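Local structure of 2-phospho-L-lactate guanylyltransferase (Methanosarcina mazei, 2I5E) at residues I131-K136 against S156-E161; V139-Y142 against T148-S151. The protein probably transfers the guanylyl group of GTP to (2S)-2-phospholactate, an activation step in the biosynthesis of coenzyme F420. One frame throughout, in Å; residues are numbered along the deposited sequence.

How the contacts relate
Strand 126-131 leads into a long loop, which is followed by helix 145-154 and then strand 160-162, the outermost strand at one side of the mixed sheet within this chain. Contact 1 closes the whole excursion: 131-136, where the chain leaves strand 126-131, meets 156-161, where it leaves the helix and enters strand 160-162. Nested inside this closure, contact 2 ties the later part of the same loop, 139-142, to the helix at 148-151. Their centres lie about 12 Å apart, and they touch where Phe160 of contact 1 packs on Cys150 of contact 2. Together they tie the loop to the helix and to the turn that leads from it into the edge strand.

Contact 1 (I131-K136 against S156-E161); sequences IKNPSK and SGQDFE
The carbonyl oxygen of Gln158, OE1, is gripped twice, by Asn133 ND2 and by a water held on the backbone of the same residue. Asn133 ND2 donates to Gln158 OE1 at 2.6 Å with an N-H...O angle of 163°. The acceptor lies nearly in the amide plane of Asn133, while the donor stands 35° out of the carbonyl plane, the two amides being turned obliquely to each other. The water donates to Gln158 OE1 at 2.5 Å while taking the backbone N of Asn133 at 2.7 Å. The other end of the amide is held as well: Gln158 NE2 donates to Ser156 OG at 3.1 Å, almost in its own plane, which fixes which way round the amide sits. Beyond CG the glutamine chain runs extended (chi2 -162°), carrying its amide across to the loop, with Lys136 CB 3.3 Å from Gln158 NE2. Residues 156-158 form the exit of helix 145-154, a Schellman motif with Gly157 at C-prime, whose backbone angles call for glycine; strand 160-162 begins three residues on. Ahead of that glycine, Lys136 bends at its third torsion and brings NZ to Ser156 O, 3.0 Å away. With an alanine in place of Gln158, Asn133 ND2 and the water are likely to lose their shared acceptor, and Ser156 OG this donor. Farther along, Asp159 OD1 accepts from the backbone N of Asp115.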
loop_
_atom_site.group_PDB
_atom_site.type_symbol
_atom_site.label_atom_id
_atom_site.label_comp_id
_atom_site.label_asym_id
_atom_site.label_seq_id
_atom_site.Cartn_x
_atom_site.Cartn_y
_atom_site.Cartn_z
ATOM N N ILE A 131 14.532 0.538 15.248
ATOM C CA ILE A 131 15.907 0.837 15.323
ATOM C C ILE A 131 16.551 0.019 16.472
ATOM O O ILE A 131 16.292 0.311 17.611
ATOM C CB ILE A 131 16.040 2.360 15.618
ATOM C CG1 ILE A 131 15.263 3.198 14.523
ATOM C CG2 ILE A 131 17.507 2.743 15.817
ATOM C CD1 ILE A 131 14.416 4.369 15.145
ATOM N N LYS A 132 17.379 -0.981 16.162
ATOM C CA LYS A 132 18.055 -1.813 17.178
ATOM C C LYS A 132 19.133 -1.019 17.899
ATOM O O LYS A 132 19.346 -1.232 19.061
ATOM C CB LYS A 132 18.735 -3.004 16.516
ATOM C CG LYS A 132 17.794 -4.089 16.127
ATOM C CD LYS A 132 18.485 -5.317 15.576
ATOM C CE LYS A 132 17.414 -6.168 14.904
ATOM N NZ LYS A 132 18.178 -7.226 14.237
ATOM N N ASN A 133 19.816 -0.102 17.234
ATOM C CA ASN A 133 20.885 0.653 17.883
ATOM C C ASN A 133 20.673 2.116 17.931
ATOM O O ASN A 133 21.294 2.833 17.168
ATOM C CB ASN A 133 22.214 0.343 17.200
ATOM C CG ASN A 133 22.365 -1.170 16.860
ATOM O OD1 ASN A 133 22.367 -2.082 17.761
ATOM N ND2 ASN A 133 22.449 -1.460 15.548
ATOM N N PRO A 134 19.891 2.616 18.857
ATOM C CA PRO A 134 19.491 4.016 18.824
ATOM C C PRO A 134 20.636 5.010 18.842
ATOM O O PRO A 134 20.502 6.141 18.464
ATOM C CB PRO A 134 18.634 4.160 20.068
ATOM C CG PRO A 134 18.626 2.792 20.732
ATOM C CD PRO A 134 19.045 1.821 19.742
ATOM N N SER A 135 21.786 4.543 19.276
ATOM C CA SER A 135 22.942 5.410 19.577
ATOM C C SER A 135 23.550 5.799 18.262
ATOM O O SER A 135 24.198 6.827 18.191
ATOM C CB SER A 135 23.995 4.674 20.482
ATOM O OG SER A 135 24.269 3.323 20.064
ATOM N N LYS A 136 23.266 4.983 17.227
ATOM C CA LYS A 136 23.819 5.091 15.866
ATOM C C LYS A 136 22.798 5.583 14.818
ATOM O O LYS A 136 23.114 5.613 13.637
ATOM C CB LYS A 136 24.351 3.717 15.410
ATOM C CG LYS A 136 25.837 3.467 15.692
ATOM C CD LYS A 136 26.320 2.386 14.778
ATOM C CE LYS A 136 27.707 2.678 14.227
ATOM N NZ LYS A 136 27.933 1.744 13.057
ATOM N N SER A 156 25.448 5.096 7.998
ATOM C CA SER A 156 25.811 4.746 9.350
ATOM C C SER A 156 26.187 3.244 9.535
ATOM O O SER A 156 26.391 2.776 10.663
ATOM C CB SER A 156 24.697 5.167 10.332
ATOM O OG SER A 156 23.981 4.047 10.857
ATOM N N GLY A 157 26.307 2.487 8.453
ATOM C CA GLY A 157 26.925 1.162 8.582
ATOM C C GLY A 157 25.899 0.080 8.744
ATOM O O GLY A 157 26.175 -1.112 8.502
ATOM N N GLN A 158 24.690 0.522 9.049
ATOM C CA GLN A 158 23.601 -0.331 9.421
ATOM C C GLN A 158 22.721 -0.777 8.239
ATOM O O GLN A 158 22.418 0.006 7.331
ATOM C CB GLN A 158 22.806 0.425 10.441
ATOM C CG GLN A 158 23.685 0.704 11.711
ATOM C CD GLN A 158 22.801 1.040 12.815
ATOM O OE1 GLN A 158 22.231 0.144 13.488
ATOM N NE2 GLN A 158 22.559 2.333 12.965
ATOM N N ASP A 159 22.370 -2.051 8.229
ATOM C CA ASP A 159 21.518 -2.567 7.166
ATOM C C ASP A 159 19.995 -2.381 7.564
ATOM O O ASP A 159 19.662 -2.090 8.745
ATOM C CB ASP A 159 21.977 -4.014 6.798
ATOM C CG ASP A 159 21.855 -5.007 7.964
ATOM O OD1 ASP A 159 21.257 -4.633 9.023
ATOM O OD2 ASP A 159 22.309 -6.203 7.800
ATOM N N PHE A 160 19.076 -2.460 6.604
ATOM C CA PHE A 160 17.682 -2.131 6.900
ATOM C C PHE A 160 16.864 -3.129 6.122
ATOM O O PHE A 160 17.302 -3.564 5.053
ATOM C CB PHE A 160 17.290 -0.669 6.570
ATOM C CG PHE A 160 17.534 -0.259 5.122
ATOM C CD1 PHE A 160 16.584 -0.567 4.112
ATOM C CD2 PHE A 160 18.696 0.453 4.756
ATOM C CE1 PHE A 160 16.779 -0.219 2.761
ATOM C CE2 PHE A 160 18.894 0.797 3.418
ATOM C CZ PHE A 160 17.900 0.460 2.420
ATOM N N GLU A 161 15.749 -3.547 6.709
ATOM C CA GLU A 161 14.700 -4.211 6.058
ATOM C C GLU A 161 13.576 -3.210 5.750
ATOM O O GLU A 161 13.153 -2.487 6.642
ATOM C CB GLU A 161 14.130 -5.207 7.034
ATOM C CG GLU A 161 13.360 -6.236 6.315
ATOM C CD GLU A 161 12.581 -7.122 7.208
ATOM O OE1 GLU A 161 13.001 -7.379 8.348
ATOM O OE2 GLU A 161 11.479 -7.500 6.777
HETATM O O HOH W 1 19.956 0.381 14.556
#

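Contact 2 (V139-Y142 against T148-S151)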
loop_
_atom_site.group_PDB
_atom_site.type_symbol
_atom_site.label_atom_id
_atom_site.label_comp_id
_atom_site.label_asym_id
_atom_site.label_seq_id
_atom_site.Cartn_x
_atom_site.Cartn_y
_atom_site.Cartn_z
ATOM N N VAL A 139 16.542 10.313 13.363
ATOM C CA VAL A 139 15.352 10.343 12.540
ATOM C C VAL A 139 15.145 11.711 11.883
ATOM O O VAL A 139 15.521 12.751 12.474
ATOM C CB VAL A 139 13.987 10.086 13.344
ATOM C CG1 VAL A 139 13.960 8.697 14.061
ATOM C CG2 VAL A 139 13.731 11.212 14.315
ATOM N N LYS A 140 14.402 11.714 10.763
ATOM C CA LYS A 140 13.999 12.911 10.069
ATOM C C LYS A 140 12.698 12.635 9.342
ATOM O O LYS A 140 12.710 12.323 8.128
ATOM C CB LYS A 140 15.062 13.343 9.065
ATOM C CG LYS A 140 14.830 14.820 8.575
ATOM C CD LYS A 140 15.969 15.176 7.619
ATOM C CE LYS A 140 15.847 16.604 7.058
ATOM N NZ LYS A 140 14.726 16.692 5.986
ATOM N N TYR A 141 11.585 12.737 10.088
ATOM C CA TYR A 141 10.237 12.565 9.539
ATOM C C TYR A 141 9.912 13.860 8.826
ATOM O O TYR A 141 10.594 14.853 9.033
ATOM C CB TYR A 141 9.181 12.329 10.665
ATOM C CG TYR A 141 9.295 10.963 11.239
ATOM C CD1 TYR A 141 10.246 10.682 12.230
ATOM C CD2 TYR A 141 8.518 9.941 10.751
ATOM C CE1 TYR A 141 10.441 9.413 12.693
ATOM C CE2 TYR A 141 8.637 8.660 11.253
ATOM C CZ TYR A 141 9.609 8.401 12.219
ATOM O OH TYR A 141 9.792 7.138 12.692
ATOM N N TYR A 142 8.855 13.818 8.021
ATOM C CA TYR A 142 8.436 14.898 7.048
ATOM C C TYR A 142 9.195 14.807 5.756
ATOM O O TYR A 142 10.345 14.300 5.728
ATOM C CB TYR A 142 8.518 16.359 7.569
ATOM C CG TYR A 142 7.781 16.594 8.832
ATOM C CD1 TYR A 142 6.423 16.301 8.935
ATOM C CD2 TYR A 142 8.456 17.087 9.965
ATOM C CE1 TYR A 142 5.729 16.475 10.141
ATOM C CE2 TYR A 142 7.772 17.280 11.173
ATOM C CZ TYR A 142 6.426 16.950 11.255
ATOM O OH TYR A 142 5.790 17.162 12.448
ATOM N N THR A 148 15.109 9.072 3.145
ATOM C CA THR A 148 16.051 9.607 4.098
ATOM C C THR A 148 16.493 8.646 5.210
ATOM O O THR A 148 17.700 8.617 5.563
ATOM C CB THR A 148 15.517 10.855 4.697
ATOM O OG1 THR A 148 15.230 11.768 3.653
ATOM C CG2 THR A 148 16.624 11.535 5.571
ATOM N N HIS A 149 15.543 7.883 5.790
ATOM C CA HIS A 149 15.825 6.862 6.826
ATOM C C HIS A 149 16.571 5.626 6.354
ATOM O O HIS A 149 17.370 4.962 7.118
ATOM C CB HIS A 149 14.478 6.392 7.501
ATOM C CG HIS A 149 13.828 7.450 8.337
ATOM N ND1 HIS A 149 12.462 7.661 8.359
ATOM C CD2 HIS A 149 14.351 8.299 9.260
ATOM C CE1 HIS A 149 12.185 8.677 9.164
ATOM N NE2 HIS A 149 13.302 9.063 9.754
ATOM N N CYS A 150 16.324 5.243 5.107
ATOM C CA CYS A 150 17.137 4.173 4.561
ATOM C C CYS A 150 18.581 4.704 4.402
ATOM O O CYS A 150 19.549 3.951 4.597
ATOM C CB CYS A 150 16.635 3.771 3.178
ATOM S SG CYS A 150 15.018 3.014 3.172
ATOM N N SER A 151 18.730 5.945 3.989
ATOM C CA SER A 151 20.091 6.437 3.682
ATOM C C SER A 151 20.824 6.932 4.954
ATOM O O SER A 151 22.065 6.860 5.028
ATOM C CB SER A 151 20.096 7.466 2.529
ATOM O OG SER A 151 20.224 8.781 3.011
HETATM O O HOH W 2 14.868 14.157 4.304
#
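The loop that joins strand 126-131 to helix 145-154 folds back on the first half of that helix, and His149 is the residue on which it settles. The backbone N of Lys140 donates to His149 NE2 at 3.0 Å, almost straight at 173°, although it is tilted somewhat from the imidazole plane. Since NE2 accepts here, the proton of a neutral ring would be expected on ND1, which is hydrogen-bonded to Thr126 OG1; the imidazole thereby bridges loop and sheet, and the two bonds limit its rotation. Val139 lies at the edge of the same ring, its CA 3.7 Å from His149 NE2. Tyr141 meets the imidazole in a T-shaped stack: the CE1 edge of His149 points at the centre of one tyrosine face, 3.9 Å above the plane, with ring centroids 4.9 Å apart and planes inclined at 61°. The tyrosine CG sits beside the backbone N (chi1 -74°), which swings the ring back toward the histidine although the CB bond points away from the helix. In this GT-A-like fold the loop lies against the sheet between helix 145-154 and helix 76-86, with Leu129 touching Val139, Tyr141 and His149, while Leu76 and Leu80 of helix 76-86 also pack on Tyr141. Toward the surface, Lys140 runs extended past Thr148 as far as CE and then turns at its last torsion, with Lys140 CD 4.2 Å from Thr148 CG2. A water 3.0 Å from Lys140 NZ lies 2.5 Å from Thr148 OG1, which is also hydrogen-bonded to Ser144 O.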